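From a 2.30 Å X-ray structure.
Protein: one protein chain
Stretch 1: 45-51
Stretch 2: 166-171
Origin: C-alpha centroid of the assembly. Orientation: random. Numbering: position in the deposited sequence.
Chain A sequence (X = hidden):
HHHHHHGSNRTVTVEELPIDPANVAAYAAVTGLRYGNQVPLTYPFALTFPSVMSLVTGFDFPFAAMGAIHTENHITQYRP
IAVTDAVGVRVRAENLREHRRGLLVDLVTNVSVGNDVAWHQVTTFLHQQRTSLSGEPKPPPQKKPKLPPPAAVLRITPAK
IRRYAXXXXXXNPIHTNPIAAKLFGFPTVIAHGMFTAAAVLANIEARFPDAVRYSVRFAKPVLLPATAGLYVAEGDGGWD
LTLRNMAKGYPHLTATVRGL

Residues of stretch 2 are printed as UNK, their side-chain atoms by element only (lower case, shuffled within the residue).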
ATOM      1  N   PHE A  45       4.572   2.998   5.477  1.00 13.66           N
ATOM      2  CA  PHE A  45       3.167   2.665   5.483  1.00 14.27           C
ATOM      3  C   PHE A  45       2.868   1.710   6.636  1.00 14.73           C
ATOM      4  O   PHE A  45       1.934   1.943   7.415  1.00 15.06           O
ATOM      5  CB  PHE A  45       2.663   2.068   4.146  1.00 13.74           C
ATOM      6  CG  PHE A  45       1.193   1.733   4.165  1.00 13.00           C
ATOM      7  CD1 PHE A  45       0.238   2.624   3.659  1.00 13.41           C
ATOM      8  CD2 PHE A  45       0.749   0.539   4.671  1.00 12.84           C
ATOM      9  CE1 PHE A  45      -1.120   2.320   3.678  1.00 13.00           C
ATOM     10  CE2 PHE A  45      -0.619   0.235   4.724  1.00 12.81           C
ATOM     11  CZ  PHE A  45      -1.551   1.108   4.193  1.00 12.81           C
ATOM     12  N   ALA A  46       3.603   0.618   6.733  1.00 15.30           N
ATOM     13  CA  ALA A  46       3.335  -0.334   7.841  1.00 16.40           C
ATOM     14  C   ALA A  46       3.584   0.306   9.205  1.00 16.44           C
ATOM     15  O   ALA A  46       2.795   0.194  10.147  1.00 16.94           O
ATOM     16  CB  ALA A  46       4.148  -1.598   7.682  1.00 16.48           C
ATOM     17  N   LEU A  47       4.671   1.037   9.307  1.00 17.30           N
ATOM     18  CA  LEU A  47       5.051   1.611  10.579  1.00 17.01           C
ATOM     19  C   LEU A  47       3.980   2.553  11.164  1.00 16.79           C
ATOM     20  O   LEU A  47       3.763   2.589  12.388  1.00 17.17           O
ATOM     21  CB  LEU A  47       6.349   2.390  10.373  1.00 17.29           C
ATOM     22  CG  LEU A  47       7.002   3.102  11.569  1.00 17.17           C
ATOM     23  CD1 LEU A  47       7.594   2.110  12.563  1.00 17.46           C
ATOM     24  CD2 LEU A  47       8.063   4.054  11.036  1.00 17.24           C
ATOM     25  N   THR A  48       3.384   3.368  10.291  1.00 16.36           N
ATOM     26  CA  THR A  48       2.434   4.410  10.696  1.00 14.98           C
ATOM     27  C   THR A  48       1.008   3.925  10.745  1.00 15.42           C
ATOM     28  O   THR A  48       0.170   4.584  11.330  1.00 15.28           O
ATOM     29  CB  THR A  48       2.523   5.679   9.791  1.00 14.51           C
ATOM     30  OG1 THR A  48       2.180   5.370   8.445  1.00 13.78           O
ATOM     31  CG2 THR A  48       3.936   6.315   9.805  1.00 14.33           C
ATOM     32  N   PHE A  49       0.709   2.761  10.178  1.00 17.56           N
ATOM     33  CA  PHE A  49      -0.695   2.406   9.930  1.00 19.61           C
ATOM     34  C   PHE A  49      -1.551   2.254  11.175  1.00 20.31           C
ATOM     35  O   PHE A  49      -2.727   2.637  11.221  1.00 18.18           O
ATOM     36  CB  PHE A  49      -0.810   1.121   9.132  1.00 21.96           C
ATOM     37  CG  PHE A  49      -2.173   0.933   8.501  1.00 23.55           C
ATOM     38  CD1 PHE A  49      -2.683   1.885   7.643  1.00 26.31           C
ATOM     39  CD2 PHE A  49      -2.947  -0.159   8.798  1.00 24.66           C
ATOM     40  CE1 PHE A  49      -3.937   1.724   7.054  1.00 28.11           C
ATOM     41  CE2 PHE A  49      -4.192  -0.324   8.238  1.00 24.90           C
ATOM     42  CZ  PHE A  49      -4.690   0.607   7.362  1.00 26.13           C
ATOM     43  N   PRO A  50      -0.974   1.668  12.201  1.00 22.69           N
ATOM     44  CA  PRO A  50      -1.763   1.645  13.410  1.00 23.29           C
ATOM     45  C   PRO A  50      -2.060   3.063  13.964  1.00 22.19           C
ATOM     46  O   PRO A  50      -3.144   3.244  14.515  1.00 21.49           O
ATOM     47  CB  PRO A  50      -0.903   0.797  14.357  1.00 26.27           C
ATOM     48  CG  PRO A  50      -0.081  -0.086  13.402  1.00 25.58           C
ATOM     49  CD  PRO A  50       0.301   0.950  12.370  1.00 24.65           C
ATOM     50  N   SER A  51      -1.171   4.046  13.779  1.00 20.20           N
ATOM     51  CA  SER A  51      -1.484   5.451  14.127  1.00 20.02           C
ATOM     52  C   SER A  51      -2.547   6.059  13.201  1.00 19.22           C
ATOM     53  O   SER A  51      -3.409   6.826  13.633  1.00 17.33           O
ATOM     54  CB  SER A  51      -0.229   6.332  14.102  1.00 20.44           C
ATOM     55  OG  SER A  51       0.802   5.738  14.893  1.00 20.86           O
ATOM     56  N   UNK A 166       0.876 -10.035   9.634  1.00 18.77           N
ATOM     57  CA  UNK A 166       1.700  -9.933  10.867  1.00 21.40           C
ATOM     58  C   UNK A 166       2.786  -8.817  10.838  1.00 22.62           C
ATOM     59  O   UNK A 166       3.123  -8.193  11.847  1.00 22.50           O
ATOM     60  c   UNK A 166       2.361 -11.288  11.153  1.00 21.43           C
ATOM     61  N   UNK A 167       3.296  -8.543   9.660  1.00 24.72           N
ATOM     62  CA  UNK A 167       4.424  -7.656   9.540  1.00 26.75           C
ATOM     63  C   UNK A 167       4.053  -6.227   9.152  1.00 25.11           C
ATOM     64  O   UNK A 167       4.708  -5.361   9.614  1.00 27.76           O
ATOM     65  c   UNK A 167       6.692  -7.453   8.434  1.00 30.69           C
ATOM     66  c   UNK A 167       5.448  -8.298   8.580  1.00 28.44           C
ATOM     67  c   UNK A 167       5.818  -9.675   9.094  1.00 28.01           C
ATOM     68  N   UNK A 168       2.962  -5.987   8.419  1.00 25.26           N
ATOM     69  CA  UNK A 168       2.648  -4.703   7.792  1.00 26.32           C
ATOM     70  C   UNK A 168       1.519  -3.794   8.367  1.00 28.98           C
ATOM     71  O   UNK A 168       0.913  -2.862   7.661  1.00 25.39           O
ATOM     72  N   UNK A 169       1.225  -4.031   9.635  1.00 27.05           N
ATOM     73  CA  UNK A 169       0.271  -3.164  10.361  1.00 30.16           C
ATOM     74  C   UNK A 169      -1.217  -3.175   9.975  1.00 29.52           C
ATOM     75  O   UNK A 169      -1.949  -2.217  10.346  1.00 29.60           O
ATOM     76  N   UNK A 170      -1.666  -4.210   9.234  1.00 26.49           N
ATOM     77  CA  UNK A 170      -3.062  -4.276   8.743  1.00 22.99           C
ATOM     78  C   UNK A 170      -3.495  -5.735   8.733  1.00 22.39           C
ATOM     79  O   UNK A 170      -3.079  -6.474   7.856  1.00 23.95           O
ATOM     80  o   UNK A 170      -5.481  -4.315   7.436  1.00 21.78           O
ATOM     81  o   UNK A 170      -4.819  -3.313   5.569  1.00 17.62           O
ATOM     82  c   UNK A 170      -3.175  -3.655   7.347  1.00 21.81           C
ATOM     83  c   UNK A 170      -4.592  -3.762   6.738  1.00 21.23           C
ATOM     84  N   UNK A 171      -4.292  -6.134   9.737  1.00 19.68           N
ATOM     85  CA  UNK A 171      -4.888  -7.478   9.834  1.00 18.80           C
ATOM     86  C   UNK A 171      -6.362  -7.569   9.312  1.00 17.17           C
ATOM     87  O   UNK A 171      -7.055  -8.489   9.672  1.00 17.07           O
ATOM     88  n   UNK A 171      -1.646  -9.211  12.540  1.00 18.76           N
ATOM     89  c   UNK A 171      -3.512  -8.307  11.848  1.00 18.85           C
ATOM     90  c   UNK A 171      -2.837  -9.475  11.922  1.00 18.71           C
ATOM     91  c   UNK A 171      -4.876  -7.991  11.302  1.00 18.46           C
ATOM     92  c   UNK A 171      -1.570  -7.924  12.825  1.00 18.00           C
ATOM     93  n   UNK A 171      -2.695  -7.358  12.443  1.00 19.44           N
TER

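Position 166 carries a single side-chain carbon and nothing beyond it, and that carbon is out of reach of stretch 1. One carbon identifies alanine. Ala166 lies in the last part of a helix, in an exposed place that a small side chain occupies without difficulty.

Position 167 has three side-chain carbons, one bonded to CA and carrying the other two. The CA-to-CB bond points away from stretch 1, so what reaches across is backbone: the O of 167 lies 4.3 Å from Ala46 CB. Branching at the first carbon, with no heteroatom, means valine. The aliphatic side chain of Val167, with chi1 in the t well, suits a partly exposed position but adds little to this contact.

Position 168 has no side-chain atoms. Here the two stretches come nearest by CA, with Ala46 CA and the CA of 168 4.4 Å apart. The methyl carbon Ala46 CB rests 3.5 Å from the CA of 168, and Ala46 CA approaches the O of 168 at 3.5 Å in a CA-H...O contact. The residue is glycine. A CB on Gly168 would point sideways and lie 4.1 Å from Ala46 CB, so this contact does not by itself demand glycine.

Position 169 also lacks side-chain atoms, and its O lies at the edge of the Phe49 ring, near its plane. This is a second glycine. Two features favour it. The phi of Gly169, 68°, is readily adopted by glycine, and a CB built here would point toward stretch 1 and fall 2.8 Å from Ala46 O, a clash, as well as crowding Phe49 CB and Pro50 CD.

Position 170 has two side-chain carbons, the second bearing two oxygens. The closest approach is from the CB of 170 to Phe49 CE2, 3.6 Å, with the carboxylate also near. A carboxylate one carbon from CA means aspartate. OD1 of Asp170 is hydrogen-bonded to a residue adjoining one of the stretches, a role that suits an acidic side chain.

Position 171 shows one carbon leading to a five-membered ring of three carbons and two nitrogens, none of it in contact with stretch 1. This is the imidazole of histidine. A ring nitrogen able to hydrogen-bond suits this partly exposed place: His171 ND1 has a partner elsewhere in the structure.

The contact is thus one of close packing, with no hydrogen bond between the stretches. Ala46 and Phe49, three residues apart on their helix, both direct their CA-to-CB bonds toward stretch 2. The alanine methyl meets the backbone of Gly168, while the phenylalanine ring extends the contact to Gly169 and Asp170. Together the stretches bury 250 Å², counting both sides, and the missing side chain of Gly169 leaves room for Ala46 O.

Stretch 2 (166-171) AVGGDH
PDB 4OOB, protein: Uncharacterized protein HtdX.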